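Local atomic coordinates of nucleoporin NUP170 (Chaetomium thermophilum, PDB entry 5HAX), a protein that probably serves as a scaffold nucleoporin of the nuclear pore complex, pairing an N-terminal beta-propeller with a C-terminal helical region. Residues 11-16 with 594-599; 586-591 with 673-678; 19-24 with 598-603. All blocks are in the same frame, centred on the assembly; numbering follows the deposited sequence.

In the fold
All three contacts involve helix 586-599 or the turns that follow it. Contacts 1 and 2 are buried, with helix 5-20 and helix 663-694 as the respective partners, and they meet where Val-13 packs on Leu-678. Contact 3 lies at the surface, at the end of helix 5-20 and the turn that follows, about 7 Å from contact 1 between centres. Chemistry follows place: contact 1 is a close approach of two helices through threonines and a valine, contact 2 is leucine and histidine packing, and contact 3 is charged and bridged by water. The salt bridge from Arg-597 to Asp-20 joins contacts 1 and 3, and Trp-603 packs against Val-13 between them.

Contact 1 (11-16 with 594-599); sequences QVVNQT and YLTRLV
Thr-596 points from helix 586-599 toward helix 5-20 and fits between Val-13 and Thr-16, which lie one turn apart. Its hydroxyl oxygen is the leading atom: Thr-596 OG1 lies 3.6 Å from Thr-16 CB and 3.7 Å from Val-13 CA, so it reaches the backbone of the other helix. The methyl group packs beside it, with Thr-596 CG2 3.8 Å from Thr-16 CG2. Val-13 and Thr-596 run past each other in opposite directions, and the valine's CG2 comes to 3.9 Å from Thr-596 OG1. With such short side chains at the crossing, the backbones come close, the CA atoms of Val-13 and Thr-596 being 5.6 Å apart.

Both threonine hydroxyls turn back to their own helices instead of pairing with each other. Thr-16 carries OG1 anti to its carbonyl carbon, beside the backbone N (chi1 -59°), which lets it donate to Val-12 O at 2.7 Å. The hydroxyl comes from above the carbonyl plane, 37° out of it, while the backbone N of Thr-16 reaches the same oxygen from the other face. Thr-596 OG1 likewise bonds to the carbonyl four residues back, Ala-592 O, so this buried polar atom is satisfied within its own helix, although the nearest atoms across the contact are carbons.

Farther out, Val-13 packs on Trp-603 and Leu-678, and Leu-595 reaches Met-679 and Ile-682 of helix 663-694. The result is close helix-helix packing through short beta-branched side chains, here docking the N-terminal helix, which precedes the propeller strands in sequence, onto the C-terminal helical region.

Contact 2 (586-591 with 673-678); sequences SRHDAL and HALQKL
One methyl group of Leu-675 carries this whole contact: CD1 enters between the ring of His-588 and the side chain of Leu-591, and the closest atom it meets is a ring nitrogen, His-588 NE2, at 3.6 Å. This is buried helix-to-helix packing within the C-terminal helical region, between helices 586-599 and 663-694. Leu-675 points toward the other helix and crosses the histidine at about a right angle, its methyl lying obliquely to the ring at NE2 and CD2. Against Leu-591 it slides by in the opposite direction, so that Leu-591 CD2 and Leu-675 CD1 meet at 3.8 Å.

His-588 has CG anti to its backbone N (chi1 164°), which swings the ring across to helix 663-694, where Glu-668, Ala-671 and Leu-672 also touch it. Leu-591 adds Met-679 on the same helix and Leu-530 of helix 522-533. Cutting His-588 back to an alanine removes the ring, and is likely to open a gap beside Leu-675 CD1 and to leave the Asp-589 carboxylate without this N-H partner. That bond helps to set the turn of the ring: His-588 ND1 donates to Asp-589 OD1 at 3.2 Å, nearly straight at 163° and in the ring plane, though above the plane of the carboxylate.

Contact 3 (19-24 with 598-603); sequences LDDSYP and LVRTLW
The guanidinium of Arg-600 and the carboxylate of Asp-21 are the flat groups that meet, their planes turned 63° apart. Asp-21 OD1 approaches obliquely and forms a long salt bridge, 3.7 Å from Arg-600 NH1. At the edge of the guanidinium, in its plane, sits water 1, which accepts from Arg-600 NE at 2.9 Å and donates to Asp-20 OD2 at 2.7 Å. It thereby links two opposite charges whose own atoms, Asp-20 OD2 and Arg-600 NE, are 5.0 Å apart. Water 2 sits 2.9 Å from Asp-21 OD1, and its bond from Arg-600 NH1 is weak. The arginine is thus tied to two successive aspartates largely through water, and its charge would be expected to favour the ionised form of both carboxylates.

Arg-600 sets out with CG between the backbone N and the carbonyl carbon (chi1 74°), and the chain bends at chi3 (-56°), bringing its end to the aspartates. The acidic pair stands where helix 5-20 gives way to a type I turn from Asp-20 to Tyr-23. Ser-22 OG closes on Leu-19 O at 2.7 Å, from the same face of that carbonyl plane as its own backbone N.

Asp-20 OD2 is paired directly with Arg-597 NE, and Arg-600 reaches it only through water 1, while Arg-600 NH2 bonds to Ala-452 O. Tyr-23 rests on helix 411-416 and Leu-602 on helix 622-640, placing this polar contact at the end of helix 5-20, where its closing turn meets the one and the chain after helix 586-599 packs on the other.

Contact 1 (11-16 with 594-599)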
loop_
_atom_site.group_PDB
_atom_site.type_symbol
_atom_site.label_atom_id
_atom_site.label_comp_id
_atom_site.label_asym_id
_atom_site.label_seq_id
_atom_site.Cartn_x
_atom_site.Cartn_y
_atom_site.Cartn_z
ATOM N N GLN A 11 -21.472 -17.702 -12.067
ATOM C CA GLN A 11 -20.539 -18.797 -11.824
ATOM C C GLN A 11 -19.139 -18.436 -12.303
ATOM O O GLN A 11 -18.145 -18.758 -11.641
ATOM C CB GLN A 11 -21.032 -20.061 -12.524
ATOM C CG GLN A 11 -21.039 -21.301 -11.652
ATOM C CD GLN A 11 -21.518 -22.529 -12.401
ATOM O OE1 GLN A 11 -22.422 -22.449 -13.234
ATOM N NE2 GLN A 11 -20.907 -23.672 -12.119
ATOM N N VAL A 12 -19.043 -17.767 -13.455
ATOM C CA VAL A 12 -17.745 -17.338 -13.970
ATOM C C VAL A 12 -17.120 -16.308 -13.038
ATOM O O VAL A 12 -15.906 -16.319 -12.802
ATOM C CB VAL A 12 -17.898 -16.784 -15.400
ATOM C CG1 VAL A 12 -16.562 -16.265 -15.925
ATOM C CG2 VAL A 12 -18.464 -17.851 -16.325
ATOM N N VAL A 13 -17.936 -15.393 -12.506
ATOM C CA VAL A 13 -17.424 -14.371 -11.597
ATOM C C VAL A 13 -16.851 -15.021 -10.343
ATOM O O VAL A 13 -15.736 -14.705 -9.912
ATOM C CB VAL A 13 -18.532 -13.360 -11.249
ATOM C CG1 VAL A 13 -18.079 -12.411 -10.144
ATOM C CG2 VAL A 13 -18.947 -12.575 -12.487
ATOM N N ASN A 14 -17.611 -15.937 -9.739
ATOM C CA ASN A 14 -17.160 -16.590 -8.514
ATOM C C ASN A 14 -15.839 -17.317 -8.727
ATOM O O ASN A 14 -14.949 -17.268 -7.871
ATOM C CB ASN A 14 -18.228 -17.561 -8.014
ATOM C CG ASN A 14 -19.421 -16.853 -7.405
ATOM O OD1 ASN A 14 -19.279 -15.835 -6.730
ATOM N ND2 ASN A 14 -20.611 -17.395 -7.641
ATOM N N GLN A 15 -15.694 -17.998 -9.864
ATOM C CA GLN A 15 -14.454 -18.710 -10.150
ATOM C C GLN A 15 -13.325 -17.747 -10.488
ATOM O O GLN A 15 -12.155 -18.050 -10.229
ATOM C CB GLN A 15 -14.678 -19.699 -11.294
ATOM C CG GLN A 15 -15.631 -20.833 -10.937
ATOM C CD GLN A 15 -16.235 -21.504 -12.156
ATOM O OE1 GLN A 15 -15.753 -21.336 -13.276
ATOM N NE2 GLN A 15 -17.304 -22.264 -11.942
ATOM N N THR A 16 -13.654 -16.587 -11.062
ATOM C CA THR A 16 -12.634 -15.586 -11.353
ATOM C C THR A 16 -12.149 -14.915 -10.074
ATOM O O THR A 16 -10.948 -14.664 -9.914
ATOM C CB THR A 16 -13.188 -14.554 -12.335
ATOM O OG1 THR A 16 -13.596 -15.214 -13.543
ATOM C CG2 THR A 16 -12.142 -13.501 -12.671
ATOM N N TYR A 594 -12.097 -8.521 -16.406
ATOM C CA TYR A 594 -12.311 -7.096 -16.184
ATOM C C TYR A 594 -13.580 -6.848 -15.377
ATOM O O TYR A 594 -13.562 -6.117 -14.380
ATOM C CB TYR A 594 -12.373 -6.368 -17.527
ATOM C CG TYR A 594 -12.536 -4.872 -17.409
ATOM C CD1 TYR A 594 -11.722 -4.132 -16.564
ATOM C CD2 TYR A 594 -13.496 -4.196 -18.150
ATOM C CE1 TYR A 594 -11.863 -2.762 -16.452
ATOM C CE2 TYR A 594 -13.646 -2.824 -18.046
ATOM C CZ TYR A 594 -12.826 -2.112 -17.197
ATOM O OH TYR A 594 -12.967 -0.748 -17.086
ATOM N N LEU A 595 -14.696 -7.454 -15.795
ATOM C CA LEU A 595 -15.963 -7.241 -15.100
ATOM C C LEU A 595 -15.878 -7.673 -13.642
ATOM O O LEU A 595 -16.363 -6.966 -12.749
ATOM C CB LEU A 595 -17.086 -7.998 -15.810
ATOM C CG LEU A 595 -18.450 -7.970 -15.110
ATOM C CD1 LEU A 595 -18.940 -6.540 -14.947
ATOM C CD2 LEU A 595 -19.460 -8.809 -15.877
ATOM N N THR A 596 -15.279 -8.837 -13.384
ATOM C CA THR A 596 -15.147 -9.319 -12.013
ATOM C C THR A 596 -14.406 -8.308 -11.151
ATOM O O THR A 596 -14.841 -7.981 -10.041
ATOM C CB THR A 596 -14.420 -10.664 -11.998
ATOM O OG1 THR A 596 -15.188 -11.631 -12.726
ATOM C CG2 THR A 596 -14.210 -11.155 -10.564
ATOM N N ARG A 597 -13.283 -7.796 -11.654
ATOM C CA ARG A 597 -12.466 -6.879 -10.869
ATOM C C ARG A 597 -13.183 -5.556 -10.624
ATOM O O ARG A 597 -12.895 -4.869 -9.639
ATOM C CB ARG A 597 -11.124 -6.659 -11.572
ATOM C CG ARG A 597 -10.230 -7.894 -11.537
ATOM C CD ARG A 597 -9.018 -7.770 -12.452
ATOM N NE ARG A 597 -8.079 -8.876 -12.253
ATOM C CZ ARG A 597 -6.985 -9.078 -12.983
ATOM N NH1 ARG A 597 -6.681 -8.253 -13.977
ATOM N NH2 ARG A 597 -6.195 -10.111 -12.722
ATOM N N LEU A 598 -14.126 -5.189 -11.494
ATOM C CA LEU A 598 -14.898 -3.970 -11.270
ATOM C C LEU A 598 -15.860 -4.108 -10.093
ATOM O O LEU A 598 -16.221 -3.100 -9.474
ATOM C CB LEU A 598 -15.673 -3.587 -12.533
ATOM C CG LEU A 598 -14.879 -3.096 -13.744
ATOM C CD1 LEU A 598 -15.838 -2.800 -14.887
ATOM C CD2 LEU A 598 -14.036 -1.868 -13.420
ATOM N N VAL A 599 -16.288 -5.332 -9.766
ATOM C CA VAL A 599 -17.291 -5.559 -8.733
ATOM C C VAL A 599 -16.766 -6.416 -7.584
ATOM O O VAL A 599 -17.553 -6.875 -6.753
ATOM C CB VAL A 599 -18.569 -6.188 -9.327
ATOM C CG1 VAL A 599 -19.147 -5.298 -10.416
ATOM C CG2 VAL A 599 -18.294 -7.592 -9.854
#

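Contact 2 (586-591 with 673-678)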
loop_
_atom_site.group_PDB
_atom_site.type_symbol
_atom_site.label_atom_id
_atom_site.label_comp_id
_atom_site.label_asym_id
_atom_site.label_seq_id
_atom_site.Cartn_x
_atom_site.Cartn_y
_atom_site.Cartn_z
ATOM N N SER A 586 -9.762 -16.079 -25.432
ATOM C CA SER A 586 -9.131 -15.175 -24.482
ATOM C C SER A 586 -9.860 -13.842 -24.414
ATOM O O SER A 586 -9.771 -13.148 -23.396
ATOM C CB SER A 586 -7.667 -14.954 -24.864
ATOM O OG SER A 586 -6.952 -16.177 -24.837
ATOM N N ARG A 587 -10.579 -13.480 -25.477
ATOM C CA ARG A 587 -11.403 -12.278 -25.456
ATOM C C ARG A 587 -12.518 -12.398 -24.424
ATOM O O ARG A 587 -12.821 -11.435 -23.711
ATOM C CB ARG A 587 -11.976 -12.038 -26.853
ATOM C CG ARG A 587 -12.514 -10.645 -27.100
ATOM C CD ARG A 587 -13.014 -10.494 -28.534
ATOM N NE ARG A 587 -11.945 -10.647 -29.523
ATOM C CZ ARG A 587 -11.629 -11.786 -30.135
ATOM N NH1 ARG A 587 -10.639 -11.806 -31.018
ATOM N NH2 ARG A 587 -12.289 -12.907 -29.872
ATOM N N HIS A 588 -13.134 -13.579 -24.324
ATOM C CA HIS A 588 -14.188 -13.792 -23.337
ATOM C C HIS A 588 -13.633 -13.751 -21.919
ATOM O O HIS A 588 -14.179 -13.063 -21.047
ATOM C CB HIS A 588 -14.885 -15.129 -23.582
ATOM C CG HIS A 588 -15.710 -15.590 -22.421
ATOM N ND1 HIS A 588 -15.178 -16.298 -21.364
ATOM C CD2 HIS A 588 -17.024 -15.427 -22.140
ATOM C CE1 HIS A 588 -16.130 -16.558 -20.486
ATOM N NE2 HIS A 588 -17.261 -16.041 -20.934
ATOM N N ASP A 589 -12.564 -14.509 -21.661
ATOM C CA ASP A 589 -11.973 -14.527 -20.328
ATOM C C ASP A 589 -11.549 -13.127 -19.903
ATOM O O ASP A 589 -11.677 -12.760 -18.728
ATOM C CB ASP A 589 -10.779 -15.483 -20.299
ATOM C CG ASP A 589 -11.148 -16.894 -20.731
ATOM O OD1 ASP A 589 -12.300 -17.313 -20.493
ATOM O OD2 ASP A 589 -10.283 -17.583 -21.313
ATOM N N ALA A 590 -11.060 -12.326 -20.853
ATOM C CA ALA A 590 -10.675 -10.953 -20.550
ATOM C C ALA A 590 -11.878 -10.126 -20.113
ATOM O O ALA A 590 -11.787 -9.339 -19.163
ATOM C CB ALA A 590 -10.007 -10.318 -21.770
ATOM N N LEU A 591 -13.012 -10.285 -20.799
ATOM C CA LEU A 591 -14.216 -9.557 -20.410
ATOM C C LEU A 591 -14.690 -9.989 -19.029
ATOM O O LEU A 591 -15.088 -9.151 -18.210
ATOM C CB LEU A 591 -15.318 -9.773 -21.446
ATOM C CG LEU A 591 -16.672 -9.130 -21.134
ATOM C CD1 LEU A 591 -16.541 -7.616 -21.049
ATOM C CD2 LEU A 591 -17.701 -9.530 -22.181
ATOM N N HIS A 673 -23.171 -13.475 -24.194
ATOM C CA HIS A 673 -24.515 -12.978 -23.923
ATOM C C HIS A 673 -24.820 -13.004 -22.432
ATOM O O HIS A 673 -25.395 -12.051 -21.892
ATOM C CB HIS A 673 -25.548 -13.809 -24.683
ATOM C CG HIS A 673 -26.945 -13.632 -24.177
ATOM N ND1 HIS A 673 -27.749 -12.581 -24.562
ATOM C CD2 HIS A 673 -27.676 -14.365 -23.304
ATOM C CE1 HIS A 673 -28.917 -12.678 -23.953
ATOM N NE2 HIS A 673 -28.899 -13.751 -23.184
ATOM N N ALA A 674 -24.450 -14.090 -21.752
ATOM C CA ALA A 674 -24.718 -14.196 -20.322
ATOM C C ALA A 674 -23.992 -13.107 -19.542
ATOM O O ALA A 674 -24.550 -12.531 -18.601
ATOM C CB ALA A 674 -24.312 -15.580 -19.817
ATOM N N LEU A 675 -22.746 -12.808 -19.920
ATOM C CA LEU A 675 -22.001 -11.754 -19.238
ATOM C C LEU A 675 -22.683 -10.402 -19.406
ATOM O O LEU A 675 -22.776 -9.624 -18.450
ATOM C CB LEU A 675 -20.568 -11.691 -19.767
ATOM C CG LEU A 675 -19.628 -12.832 -19.377
ATOM C CD1 LEU A 675 -18.278 -12.650 -20.055
ATOM C CD2 LEU A 675 -19.459 -12.910 -17.865
ATOM N N GLN A 676 -23.167 -10.105 -20.614
ATOM C CA GLN A 676 -23.833 -8.829 -20.848
ATOM C C GLN A 676 -25.143 -8.732 -20.079
ATOM O O GLN A 676 -25.514 -7.643 -19.625
ATOM C CB GLN A 676 -24.068 -8.634 -22.345
ATOM C CG GLN A 676 -22.788 -8.398 -23.132
ATOM C CD GLN A 676 -23.035 -8.205 -24.614
ATOM O OE1 GLN A 676 -23.121 -7.076 -25.099
ATOM N NE2 GLN A 676 -23.143 -9.309 -25.345
ATOM N N LYS A 677 -25.856 -9.850 -19.918
ATOM C CA LYS A 677 -27.060 -9.840 -19.095
ATOM C C LYS A 677 -26.727 -9.632 -17.624
ATOM O O LYS A 677 -27.517 -9.027 -16.889
ATOM C CB LYS A 677 -27.838 -11.142 -19.284
ATOM C CG LYS A 677 -28.747 -11.147 -20.502
ATOM C CD LYS A 677 -29.950 -10.238 -20.294
ATOM C CE LYS A 677 -30.810 -10.146 -21.542
ATOM N NZ LYS A 677 -31.934 -9.188 -21.362
ATOM N N LEU A 678 -25.572 -10.126 -17.175
ATOM C CA LEU A 678 -25.154 -9.871 -15.802
ATOM C C LEU A 678 -24.787 -8.405 -15.609
ATOM O O LEU A 678 -25.061 -7.826 -14.553
ATOM C CB LEU A 678 -23.977 -10.777 -15.440
ATOM C CG LEU A 678 -23.422 -10.643 -14.019
ATOM C CD1 LEU A 678 -24.497 -10.931 -12.982
ATOM C CD2 LEU A 678 -22.231 -11.570 -13.832
#

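Contact 3 (19-24 with 598-603)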
loop_
_atom_site.group_PDB
_atom_site.type_symbol
_atom_site.label_atom_id
_atom_site.label_comp_id
_atom_site.label_asym_id
_atom_site.label_seq_id
_atom_site.Cartn_x
_atom_site.Cartn_y
_atom_site.Cartn_z
ATOM N N LEU A 19 -9.721 -17.142 -8.500
ATOM C CA LEU A 19 -8.457 -17.174 -9.224
ATOM C C LEU A 19 -7.574 -15.994 -8.836
ATOM O O LEU A 19 -6.365 -16.157 -8.636
ATOM C CB LEU A 19 -8.722 -17.180 -10.729
ATOM C CG LEU A 19 -7.570 -17.634 -11.625
ATOM C CD1 LEU A 19 -7.290 -19.118 -11.432
ATOM C CD2 LEU A 19 -7.881 -17.332 -13.084
ATOM N N ASP A 20 -8.159 -14.798 -8.724
ATOM C CA ASP A 20 -7.393 -13.633 -8.296
ATOM C C ASP A 20 -6.933 -13.771 -6.851
ATOM O O ASP A 20 -5.835 -13.327 -6.501
ATOM C CB ASP A 20 -8.226 -12.358 -8.461
ATOM C CG ASP A 20 -8.073 -11.717 -9.835
ATOM O OD1 ASP A 20 -7.080 -12.003 -10.536
ATOM O OD2 ASP A 20 -8.946 -10.904 -10.209
ATOM N N ASP A 21 -7.759 -14.375 -5.997
ATOM C CA ASP A 21 -7.407 -14.545 -4.593
ATOM C C ASP A 21 -6.439 -15.700 -4.363
ATOM O O ASP A 21 -6.052 -15.941 -3.215
ATOM C CB ASP A 21 -8.671 -14.757 -3.751
ATOM C CG ASP A 21 -9.449 -13.472 -3.526
ATOM O OD1 ASP A 21 -8.829 -12.386 -3.501
ATOM O OD2 ASP A 21 -10.685 -13.548 -3.366
ATOM N N SER A 22 -6.048 -16.413 -5.416
ATOM C CA SER A 22 -5.033 -17.452 -5.332
ATOM C C SER A 22 -3.661 -16.954 -5.771
ATOM O O SER A 22 -2.757 -17.769 -5.988
ATOM C CB SER A 22 -5.448 -18.662 -6.173
ATOM O OG SER A 22 -5.377 -18.371 -7.558
ATOM N N TYR A 23 -3.492 -15.641 -5.913
ATOM C CA TYR A 23 -2.195 -15.085 -6.268
ATOM C C TYR A 23 -1.159 -15.490 -5.221
ATOM O O TYR A 23 -1.435 -15.394 -4.017
ATOM C CB TYR A 23 -2.279 -13.561 -6.374
ATOM C CG TYR A 23 -0.956 -12.897 -6.678
ATOM C CD1 TYR A 23 -0.509 -12.770 -7.984
ATOM C CD2 TYR A 23 -0.156 -12.402 -5.661
ATOM C CE1 TYR A 23 0.698 -12.168 -8.269
ATOM C CE2 TYR A 23 1.054 -11.796 -5.936
ATOM C CZ TYR A 23 1.476 -11.684 -7.242
ATOM O OH TYR A 23 2.680 -11.086 -7.528
ATOM N N PRO A 24 0.031 -15.944 -5.626
ATOM C CA PRO A 24 0.979 -16.516 -4.657
ATOM C C PRO A 24 1.310 -15.568 -3.511
ATOM O O PRO A 24 1.481 -14.362 -3.701
ATOM C CB PRO A 24 2.219 -16.805 -5.510
ATOM C CG PRO A 24 1.706 -16.976 -6.884
ATOM C CD PRO A 24 0.528 -16.057 -7.009
ATOM N N LEU A 598 -14.126 -5.189 -11.494
ATOM C CA LEU A 598 -14.898 -3.970 -11.270
ATOM C C LEU A 598 -15.860 -4.108 -10.093
ATOM O O LEU A 598 -16.221 -3.100 -9.474
ATOM C CB LEU A 598 -15.673 -3.587 -12.533
ATOM C CG LEU A 598 -14.879 -3.096 -13.744
ATOM C CD1 LEU A 598 -15.838 -2.800 -14.887
ATOM C CD2 LEU A 598 -14.036 -1.868 -13.420
ATOM N N VAL A 599 -16.288 -5.332 -9.766
ATOM C CA VAL A 599 -17.291 -5.559 -8.733
ATOM C C VAL A 599 -16.766 -6.416 -7.584
ATOM O O VAL A 599 -17.553 -6.875 -6.753
ATOM C CB VAL A 599 -18.569 -6.188 -9.327
ATOM C CG1 VAL A 599 -19.147 -5.298 -10.416
ATOM C CG2 VAL A 599 -18.294 -7.592 -9.854
ATOM N N ARG A 600 -15.450 -6.638 -7.508
ATOM C CA ARG A 600 -14.922 -7.549 -6.496
ATOM C C ARG A 600 -15.210 -7.059 -5.079
ATOM O O ARG A 600 -15.405 -7.875 -4.172
ATOM C CB ARG A 600 -13.417 -7.743 -6.696
ATOM C CG ARG A 600 -12.571 -6.559 -6.270
ATOM C CD ARG A 600 -11.180 -6.615 -6.888
ATOM N NE ARG A 600 -10.479 -7.861 -6.581
ATOM C CZ ARG A 600 -9.684 -8.046 -5.529
ATOM N NH1 ARG A 600 -9.092 -9.220 -5.347
ATOM N NH2 ARG A 600 -9.475 -7.068 -4.657
ATOM N N THR A 601 -15.249 -5.740 -4.867
ATOM C CA THR A 601 -15.568 -5.206 -3.547
ATOM C C THR A 601 -17.040 -5.365 -3.184
ATOM O O THR A 601 -17.390 -5.190 -2.013
ATOM C CB THR A 601 -15.198 -3.722 -3.462
ATOM O OG1 THR A 601 -15.981 -2.975 -4.402
ATOM C CG2 THR A 601 -13.717 -3.510 -3.750
ATOM N N LEU A 602 -17.898 -5.694 -4.151
ATOM C CA LEU A 602 -19.343 -5.775 -3.961
ATOM C C LEU A 602 -19.844 -7.206 -3.821
ATOM O O LEU A 602 -20.591 -7.513 -2.889
ATOM C CB LEU A 602 -20.056 -5.115 -5.147
ATOM C CG LEU A 602 -20.704 -3.750 -4.937
ATOM C CD1 LEU A 602 -19.728 -2.776 -4.308
ATOM C CD2 LEU A 602 -21.211 -3.220 -6.271
ATOM N N TRP A 603 -19.419 -8.079 -4.736
ATOM C CA TRP A 603 -20.037 -9.379 -4.973
ATOM C C TRP A 603 -20.451 -10.108 -3.697
ATOM O O TRP A 603 -21.641 -10.353 -3.467
ATOM C CB TRP A 603 -19.060 -10.231 -5.789
ATOM C CG TRP A 603 -19.681 -11.405 -6.465
ATOM C CD1 TRP A 603 -19.551 -12.714 -6.114
ATOM C CD2 TRP A 603 -20.527 -11.380 -7.621
ATOM N NE1 TRP A 603 -20.260 -13.509 -6.980
ATOM C CE2 TRP A 603 -20.870 -12.714 -7.913
ATOM C CE3 TRP A 603 -21.025 -10.360 -8.437
ATOM C CZ2 TRP A 603 -21.690 -13.055 -8.986
ATOM C CZ3 TRP A 603 -21.841 -10.702 -9.503
ATOM C CH2 TRP A 603 -22.165 -12.038 -9.766
HETATM O O HOH W 1 -10.803 -10.068 -8.494
HETATM O O HOH W 2 -6.597 -10.925 -4.573
#